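PDB 6KME: phytochromobilin synthase from Solanum lycopersicum, which probably catalyses the ferredoxin-dependent reduction of biliverdin IX alpha to phytochromobilin, the chromophore precursor of plant phytochromes. Local coordinates for residues 167-172 with 297-302; 125-130 with 173-178. The protein carries 1 engineered substitution. One frame throughout, in Å; residues are numbered along the deposited sequence.

Contact 1 (167-172 with 297-302); sequences LTSESL and KSFENR. With BLA (biliverdine IX alpha), chain B.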
loop_
_atom_site.group_PDB
_atom_site.type_symbol
_atom_site.label_atom_id
_atom_site.label_comp_id
_atom_site.label_asym_id
_atom_site.label_seq_id
_atom_site.Cartn_x
_atom_site.Cartn_y
_atom_site.Cartn_z
ATOM N N LEU A 167 -5.036 -15.433 -2.851
ATOM C CA LEU A 167 -3.895 -14.592 -2.509
ATOM C C LEU A 167 -3.414 -14.949 -1.109
ATOM O O LEU A 167 -4.142 -15.560 -0.321
ATOM C CB LEU A 167 -4.238 -13.089 -2.592
ATOM C CG LEU A 167 -5.095 -12.466 -1.463
ATOM C CD1 LEU A 167 -5.061 -10.939 -1.534
ATOM C CD2 LEU A 167 -6.534 -12.964 -1.498
ATOM N N THR A 168 -2.173 -14.565 -0.811
ATOM C CA THR A 168 -1.585 -14.742 0.515
ATOM C C THR A 168 -2.599 -14.410 1.613
ATOM O O THR A 168 -3.141 -13.298 1.653
ATOM C CB THR A 168 -0.349 -13.835 0.615
ATOM O OG1 THR A 168 0.651 -14.286 -0.311
ATOM C CG2 THR A 168 0.235 -13.775 2.045
ATOM N N SER A 169 -2.912 -15.396 2.479
ATOM C CA SER A 169 -4.014 -15.198 3.424
ATOM C C SER A 169 -3.700 -14.096 4.433
ATOM O O SER A 169 -4.596 -13.345 4.832
ATOM C CB SER A 169 -4.343 -16.499 4.162
ATOM O OG SER A 169 -5.054 -17.407 3.330
ATOM N N GLU A 170 -2.434 -13.985 4.850
ATOM C CA GLU A 170 -2.032 -12.951 5.801
ATOM C C GLU A 170 -2.210 -11.540 5.241
ATOM O O GLU A 170 -2.286 -10.582 6.021
ATOM C CB GLU A 170 -0.572 -13.171 6.228
ATOM C CG GLU A 170 -0.350 -14.420 7.087
ATOM C CD GLU A 170 -0.138 -15.711 6.264
ATOM O OE1 GLU A 170 -0.347 -15.695 5.036
ATOM O OE2 GLU A 170 0.275 -16.734 6.847
ATOM N N SER A 171 -2.276 -11.385 3.913
ATOM C CA SER A 171 -2.470 -10.059 3.329
ATOM C C SER A 171 -3.848 -9.491 3.655
ATOM O O SER A 171 -3.995 -8.264 3.780
ATOM C CB SER A 171 -2.255 -10.106 1.812
ATOM O OG SER A 171 -0.897 -10.405 1.506
ATOM N N LEU A 172 -4.855 -10.354 3.845
ATOM C CA LEU A 172 -6.201 -9.867 4.140
ATOM C C LEU A 172 -6.271 -9.147 5.478
ATOM O O LEU A 172 -7.152 -8.302 5.676
ATOM C CB LEU A 172 -7.213 -11.010 4.132
ATOM C CG LEU A 172 -7.951 -11.385 2.843
ATOM C CD1 LEU A 172 -9.318 -11.932 3.223
ATOM C CD2 LEU A 172 -8.116 -10.243 1.884
ATOM N N LYS A 297 -2.257 -19.554 0.203
ATOM C CA LYS A 297 -3.139 -18.636 -0.519
ATOM C C LYS A 297 -4.572 -19.131 -0.410
ATOM O O LYS A 297 -4.827 -20.334 -0.535
ATOM C CB LYS A 297 -2.747 -18.535 -2.004
ATOM C CG LYS A 297 -1.451 -17.787 -2.277
ATOM C CD LYS A 297 -1.282 -17.487 -3.770
ATOM C CE LYS A 297 0.078 -16.824 -4.071
ATOM N NZ LYS A 297 0.178 -16.268 -5.470
ATOM N N SER A 298 -5.507 -18.206 -0.198
ATOM C CA SER A 298 -6.913 -18.572 -0.064
ATOM C C SER A 298 -7.779 -17.447 -0.629
ATOM O O SER A 298 -7.281 -16.535 -1.292
ATOM C CB SER A 298 -7.252 -18.878 1.399
ATOM O OG SER A 298 -8.464 -19.603 1.465
ATOM N N PHE A 299 -9.093 -17.541 -0.389
ATOM C CA PHE A 299 -10.087 -16.547 -0.805
ATOM C C PHE A 299 -10.139 -16.435 -2.332
ATOM O O PHE A 299 -9.806 -15.415 -2.932
ATOM C CB PHE A 299 -9.815 -15.181 -0.160
ATOM C CG PHE A 299 -9.598 -15.252 1.320
ATOM C CD1 PHE A 299 -10.662 -15.499 2.176
ATOM C CD2 PHE A 299 -8.327 -15.097 1.856
ATOM C CE1 PHE A 299 -10.462 -15.574 3.547
ATOM C CE2 PHE A 299 -8.120 -15.174 3.228
ATOM C CZ PHE A 299 -9.190 -15.406 4.072
ATOM N N GLU A 300 -10.586 -17.528 -2.943
ATOM C CA GLU A 300 -10.776 -17.536 -4.385
ATOM C C GLU A 300 -11.865 -16.555 -4.806
ATOM O O GLU A 300 -11.822 -16.025 -5.923
ATOM C CB GLU A 300 -11.076 -18.967 -4.851
ATOM C CG GLU A 300 -12.404 -19.201 -5.513
ATOM C CD GLU A 300 -12.549 -20.645 -5.976
ATOM O OE1 GLU A 300 -11.874 -21.521 -5.399
ATOM O OE2 GLU A 300 -13.319 -20.895 -6.921
ATOM N N ASN A 301 -12.826 -16.279 -3.926
ATOM C CA ASN A 301 -13.838 -15.265 -4.190
ATOM C C ASN A 301 -13.705 -14.128 -3.185
ATOM O O ASN A 301 -13.163 -14.294 -2.090
ATOM C CB ASN A 301 -15.258 -15.855 -4.143
ATOM C CG ASN A 301 -15.475 -16.922 -5.195
ATOM O OD1 ASN A 301 -15.894 -18.039 -4.888
ATOM N ND2 ASN A 301 -15.181 -16.586 -6.447
ATOM N N ARG A 302 -14.196 -12.961 -3.586
ATOM C CA ARG A 302 -14.094 -11.761 -2.765
ATOM C C ARG A 302 -14.719 -12.007 -1.395
ATOM O O ARG A 302 -15.896 -12.381 -1.320
ATOM C CB ARG A 302 -14.777 -10.584 -3.453
ATOM C CG ARG A 302 -14.509 -9.255 -2.717
ATOM C CD ARG A 302 -15.311 -8.102 -3.280
ATOM N NE ARG A 302 -15.014 -6.892 -2.504
ATOM C CZ ARG A 302 -13.928 -6.146 -2.687
ATOM N NH1 ARG A 302 -13.055 -6.475 -3.634
ATOM N NH2 ARG A 302 -13.710 -5.074 -1.925
HETATM C CHA BLA B . 1.824 -9.981 -6.914
HETATM N NA BLA B . 1.215 -8.188 -5.143
HETATM C C1A BLA B . 1.042 -9.456 -5.721
HETATM C C2A BLA B . 0.005 -10.148 -4.954
HETATM C C3A BLA B . -0.426 -9.239 -3.891
HETATM C C4A BLA B . 0.339 -8.033 -4.029
HETATM C CMA BLA B . -1.496 -9.446 -2.817
HETATM C CAA BLA B . -0.446 -11.601 -5.278
HETATM C CBA BLA B . 0.548 -12.567 -4.692
HETATM C CGA BLA B . 0.149 -12.950 -3.220
HETATM O O1A BLA B . -0.980 -13.339 -3.164
HETATM O O2A BLA B . 1.037 -12.793 -2.434
HETATM C CHB BLA B . 0.264 -6.747 -3.194
HETATM N NB BLA B . 0.033 -7.528 -0.904
HETATM C C1B BLA B . 0.274 -6.484 -1.828
HETATM C C2B BLA B . 0.031 -5.192 -0.937
HETATM C C3B BLA B . -0.053 -5.549 0.403
HETATM C C4B BLA B . -0.001 -7.078 0.451
HETATM C CMB BLA B . 0.174 -3.812 -1.553
HETATM O OB BLA B . 0.048 -7.860 1.386
HETATM C CAB BLA B . -0.239 -4.913 1.759
HETATM C CBB BLA B . -0.245 -5.302 3.055
HETATM N NC BLA B . 4.463 -5.383 -6.919
HETATM C C1C BLA B . 4.556 -4.095 -6.342
HETATM C C2C BLA B . 5.875 -3.507 -6.862
HETATM C C3C BLA B . 6.457 -4.462 -7.695
HETATM C C4C BLA B . 5.548 -5.714 -7.754
HETATM C CMC BLA B . 6.281 -2.099 -6.405
HETATM O OC BLA B . 3.648 -3.739 -5.609
HETATM C CAC BLA B . 7.750 -4.318 -8.415
HETATM C CBC BLA B . 8.910 -3.687 -8.124
HETATM C CHD BLA B . 5.578 -6.940 -8.364
HETATM N ND BLA B . 3.540 -8.190 -7.366
HETATM C C1D BLA B . 4.607 -8.089 -8.158
HETATM C C2D BLA B . 4.849 -9.348 -8.971
HETATM C C3D BLA B . 3.845 -10.236 -8.633
HETATM C C4D BLA B . 2.953 -9.526 -7.574
HETATM C CMD BLA B . 6.024 -9.431 -9.928
HETATM C CAD BLA B . 3.525 -11.664 -9.093
HETATM C CBD BLA B . 4.503 -12.704 -8.582
HETATM C CGD BLA B . 4.426 -12.992 -7.018
HETATM O O1D BLA B . 5.529 -12.943 -6.504
HETATM O O2D BLA B . 3.293 -13.213 -6.610
#

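Contact 2 (125-130 with 173-178); sequences IIVLDL and RFFSPI. With BLA (biliverdine IX alpha), chain B.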
loop_
_atom_site.group_PDB
_atom_site.type_symbol
_atom_site.label_atom_id
_atom_site.label_comp_id
_atom_site.label_asym_id
_atom_site.label_seq_id
_atom_site.Cartn_x
_atom_site.Cartn_y
_atom_site.Cartn_z
ATOM N N ILE A 125 -1.214 -6.681 -12.395
ATOM C CA ILE A 125 -1.447 -7.249 -11.067
ATOM C C ILE A 125 -1.517 -6.060 -10.117
ATOM O O ILE A 125 -0.528 -5.327 -9.954
ATOM C CB ILE A 125 -0.354 -8.242 -10.644
ATOM C CG1 ILE A 125 -0.203 -9.358 -11.679
ATOM C CG2 ILE A 125 -0.650 -8.812 -9.264
ATOM C CD1 ILE A 125 0.917 -10.366 -11.386
ATOM N N ILE A 126 -2.688 -5.848 -9.513
ATOM C CA ILE A 126 -3.094 -4.543 -8.994
ATOM C C ILE A 126 -3.627 -4.692 -7.572
ATOM O O ILE A 126 -4.523 -5.509 -7.322
ATOM C CB ILE A 126 -4.184 -3.908 -9.882
ATOM C CG1 ILE A 126 -3.753 -3.843 -11.355
ATOM C CG2 ILE A 126 -4.603 -2.539 -9.344
ATOM C CD1 ILE A 126 -2.605 -2.876 -11.626
ATOM N N VAL A 127 -3.107 -3.881 -6.650
ATOM C CA VAL A 127 -3.752 -3.644 -5.360
ATOM C C VAL A 127 -3.951 -2.137 -5.191
ATOM O O VAL A 127 -2.998 -1.353 -5.309
ATOM C CB VAL A 127 -2.951 -4.240 -4.181
ATOM C CG1 VAL A 127 -3.581 -3.819 -2.842
ATOM C CG2 VAL A 127 -2.884 -5.757 -4.265
ATOM N N LEU A 128 -5.199 -1.736 -4.931
ATOM C CA LEU A 128 -5.562 -0.347 -4.670
ATOM C C LEU A 128 -6.486 -0.330 -3.460
ATOM O O LEU A 128 -7.534 -0.986 -3.480
ATOM C CB LEU A 128 -6.255 0.270 -5.896
ATOM C CG LEU A 128 -6.837 1.689 -5.746
ATOM C CD1 LEU A 128 -5.718 2.693 -5.437
ATOM C CD2 LEU A 128 -7.590 2.072 -7.012
ATOM N N ASP A 129 -6.111 0.408 -2.405
ATOM C CA ASP A 129 -6.895 0.315 -1.181
ATOM C C ASP A 129 -6.638 1.500 -0.263
ATOM O O ASP A 129 -5.633 2.212 -0.378
ATOM C CB ASP A 129 -6.588 -0.981 -0.427
ATOM C CG ASP A 129 -7.619 -1.309 0.648
ATOM O OD1 ASP A 129 -8.790 -0.854 0.554
ATOM O OD2 ASP A 129 -7.254 -2.038 1.596
ATOM N N LEU A 130 -7.587 1.701 0.647
ATOM C CA LEU A 130 -7.391 2.512 1.852
ATOM C C LEU A 130 -7.182 1.502 2.985
ATOM O O LEU A 130 -8.142 1.050 3.613
ATOM C CB LEU A 130 -8.593 3.432 2.079
ATOM C CG LEU A 130 -8.671 4.741 1.267
ATOM C CD1 LEU A 130 -8.613 4.522 -0.256
ATOM C CD2 LEU A 130 -9.914 5.609 1.648
ATOM N N ARG A 173 -5.382 -9.485 6.418
ATOM C CA ARG A 173 -5.294 -8.771 7.692
ATOM C C ARG A 173 -5.195 -7.265 7.489
ATOM O O ARG A 173 -5.558 -6.492 8.381
ATOM C CB ARG A 173 -4.068 -9.251 8.497
ATOM C CG ARG A 173 -4.027 -10.758 8.813
ATOM C CD ARG A 173 -2.645 -11.259 9.317
ATOM N NE ARG A 173 -2.680 -12.694 9.648
ATOM C CZ ARG A 173 -1.655 -13.390 10.143
ATOM N NH1 ARG A 173 -0.490 -12.790 10.366
ATOM N NH2 ARG A 173 -1.788 -14.695 10.410
ATOM N N PHE A 174 -4.679 -6.836 6.333
ATOM C CA PHE A 174 -4.359 -5.440 6.075
ATOM C C PHE A 174 -5.277 -4.767 5.058
ATOM O O PHE A 174 -5.105 -3.574 4.791
ATOM C CB PHE A 174 -2.889 -5.331 5.622
ATOM C CG PHE A 174 -1.919 -5.966 6.585
ATOM C CD1 PHE A 174 -1.567 -5.317 7.771
ATOM C CD2 PHE A 174 -1.396 -7.237 6.336
ATOM C CE1 PHE A 174 -0.686 -5.906 8.680
ATOM C CE2 PHE A 174 -0.506 -7.835 7.240
ATOM C CZ PHE A 174 -0.152 -7.165 8.414
ATOM N N PHE A 175 -6.249 -5.476 4.493
ATOM C CA PHE A 175 -7.081 -4.904 3.441
ATOM C C PHE A 175 -8.423 -4.443 4.004
ATOM O O PHE A 175 -8.936 -5.007 4.973
ATOM C CB PHE A 175 -7.316 -5.915 2.312
ATOM C CG PHE A 175 -6.102 -6.175 1.454
ATOM C CD1 PHE A 175 -4.955 -5.390 1.575
ATOM C CD2 PHE A 175 -6.111 -7.199 0.516
ATOM C CE1 PHE A 175 -3.846 -5.626 0.786
ATOM C CE2 PHE A 175 -4.988 -7.442 -0.290
ATOM C CZ PHE A 175 -3.866 -6.657 -0.153
ATOM N N SER A 176 -8.987 -3.416 3.380
ATOM C CA SER A 176 -10.286 -2.865 3.751
ATOM C C SER A 176 -11.388 -3.545 2.951
ATOM O O SER A 176 -11.114 -4.267 1.994
ATOM C CB SER A 176 -10.283 -1.361 3.500
ATOM O OG SER A 176 -10.792 -1.078 2.212
ATOM N N PRO A 177 -12.660 -3.331 3.314
ATOM C CA PRO A 177 -13.759 -3.912 2.522
ATOM C C PRO A 177 -13.915 -3.315 1.133
ATOM O O PRO A 177 -14.698 -3.854 0.348
ATOM C CB PRO A 177 -15.013 -3.627 3.372
ATOM C CG PRO A 177 -14.502 -3.240 4.732
ATOM C CD PRO A 177 -13.169 -2.612 4.496
ATOM N N ILE A 178 -13.223 -2.228 0.797
ATOM C CA ILE A 178 -13.310 -1.670 -0.545
ATOM C C ILE A 178 -12.057 -1.961 -1.364
ATOM O O ILE A 178 -11.863 -1.349 -2.420
ATOM C CB ILE A 178 -13.609 -0.160 -0.520
ATOM C CG1 ILE A 178 -12.444 0.631 0.097
ATOM C CG2 ILE A 178 -14.930 0.108 0.196
ATOM C CD1 ILE A 178 -12.566 2.159 -0.099
HETATM C CHA BLA B . 1.824 -9.981 -6.914
HETATM N NA BLA B . 1.215 -8.188 -5.143
HETATM C C1A BLA B . 1.042 -9.456 -5.721
HETATM C C2A BLA B . 0.005 -10.148 -4.954
HETATM C C3A BLA B . -0.426 -9.239 -3.891
HETATM C C4A BLA B . 0.339 -8.033 -4.029
HETATM C CMA BLA B . -1.496 -9.446 -2.817
HETATM C CAA BLA B . -0.446 -11.601 -5.278
HETATM C CBA BLA B . 0.548 -12.567 -4.692
HETATM C CGA BLA B . 0.149 -12.950 -3.220
HETATM O O1A BLA B . -0.980 -13.339 -3.164
HETATM O O2A BLA B . 1.037 -12.793 -2.434
HETATM C CHB BLA B . 0.264 -6.747 -3.194
HETATM N NB BLA B . 0.033 -7.528 -0.904
HETATM C C1B BLA B . 0.274 -6.484 -1.828
HETATM C C2B BLA B . 0.031 -5.192 -0.937
HETATM C C3B BLA B . -0.053 -5.549 0.403
HETATM C C4B BLA B . -0.001 -7.078 0.451
HETATM C CMB BLA B . 0.174 -3.812 -1.553
HETATM O OB BLA B . 0.048 -7.860 1.386
HETATM C CAB BLA B . -0.239 -4.913 1.759
HETATM C CBB BLA B . -0.245 -5.302 3.055
HETATM N NC BLA B . 4.463 -5.383 -6.919
HETATM C C1C BLA B . 4.556 -4.095 -6.342
HETATM C C2C BLA B . 5.875 -3.507 -6.862
HETATM C C3C BLA B . 6.457 -4.462 -7.695
HETATM C C4C BLA B . 5.548 -5.714 -7.754
HETATM C CMC BLA B . 6.281 -2.099 -6.405
HETATM O OC BLA B . 3.648 -3.739 -5.609
HETATM C CAC BLA B . 7.750 -4.318 -8.415
HETATM C CBC BLA B . 8.910 -3.687 -8.124
HETATM C CHD BLA B . 5.578 -6.940 -8.364
HETATM N ND BLA B . 3.540 -8.190 -7.366
HETATM C C1D BLA B . 4.607 -8.089 -8.158
HETATM C C2D BLA B . 4.849 -9.348 -8.971
HETATM C C3D BLA B . 3.845 -10.236 -8.633
HETATM C C4D BLA B . 2.953 -9.526 -7.574
HETATM C CMD BLA B . 6.024 -9.431 -9.928
HETATM C CAD BLA B . 3.525 -11.664 -9.093
HETATM C CBD BLA B . 4.503 -12.704 -8.582
HETATM C CGD BLA B . 4.426 -12.992 -7.018
HETATM O O1D BLA B . 5.529 -12.943 -6.504
HETATM O O2D BLA B . 3.293 -13.213 -6.610
#

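Contact 1 (167-172 with 297-302)
Leu167 and Ser298 form a hydrogen-bonded pair of a short two-stranded antiparallel ribbon, each backbone N giving its hydrogen to the other residue's carbonyl. Leu167 N meets Ser298 O at 2.9 Å and Ser298 N meets Leu167 O at 3.0 Å. Next along the ribbon, Thr168 and Lys297 make the non-hydrogen-bonded pair, and the aliphatic part of Lys297 lies over the Leu167–Thr168 peptide, CG 3.6 Å from Thr168 N. The same Thr168 grips a propionate of biliverdin at both oxygens: its N donates to O1A at 2.9 Å and its OG1 to O2A at 2.6 Å. With chi1 at -66°, OG1 stands beside the backbone N, and the two donors can therefore share one carboxylate. A turn follows, from which Ser171 OG donates to the lactam oxygen OB of the bilin. Ser169 OG packs against Ser298 CB, although its hydrogen-bond partner is Gly296 O. Apolar packing gathers round Phe299. Leu167 CD2 approaches its CB, and Leu172 comes from the opposite direction to set CD1 over the ring centre, 3.4 Å from the centroid and 11° off the normal, a CH-pi contact.

Contact 2 (125-130 with 173-178)
The phenyl ring of Phe175 is met obliquely by Val127, whose CG1 lies 3.9 Å from CZ, the two side chains crossing at about a right angle. Asp129 OD2 and the vinyl carbon CAB of biliverdin also approach this ring at a slant. The neighbouring Phe174 ring is stacked with Trp234, and Phe174 CB touches the vinyl end CBB of the bilin. In Val127, CG1, anti to the backbone N (chi1 173°), reaches both Phe175 and the methyl CMB of the bilin, while CG2 lies 3.5 Å from the methine carbon CHB. Strand 123-131 runs between 112-119 and 180-185, the edge strand at one side of the seven-stranded antiparallel sheet of the ferredoxin-dependent bilin reductase fold, and loop 173-178 crosses nearly perpendicular to it before entering 180-185. The join is made by the buried Asp129 carboxylate, which takes hold of Ser176 with both oxygens, each using its syn lone pair. OD1 accepts from Ser176 OG at 2.6 Å; OD2 accepts from Ser176 N at 2.8 Å, nearly straight at 163°, and receives a further bond from Asn131 ND2. A leucine in place of Asp129 would probably leave Ser176 N and the Ser176 hydroxyl without the carboxylate acceptor they share, and Asn131 ND2 without its partner as well. While OG donates to the carboxylate, it accepts from Ile178 N at 3.0 Å, closing an ST turn just ahead of strand 180-185. Beyond this, Ile178 CG1 comes within 4.0 Å of Asp129 OD1, and Ser176 CB sits 3.2 Å from Leu130 O, a carbonyl that is hydrogen-bonded to Tyr147 OH.

In the fold
Contacts 1 and 2 share one continuous run of chain, since 167-172 passes directly into 173-178, and their centres lie about 11 Å apart. They meet at two places: Leu167 CD1 packs on Phe175 CE2 at 3.7 Å, and Arg302 NH2 probably makes a hydrogen bond of 2.8 Å to Pro177 O, tying the chain beyond strand 297-298 to the loop of contact 2. Both line the biliverdin pocket. Contact 1 supplies polar groups for one propionate and a lactam oxygen; contact 2 supplies apolar surface along the tetrapyrrole, including Ile125 CG2, 3.6 Å from the methine carbon CHA. Asn116 and Arg292 add further hydrogen bonds to the ligand.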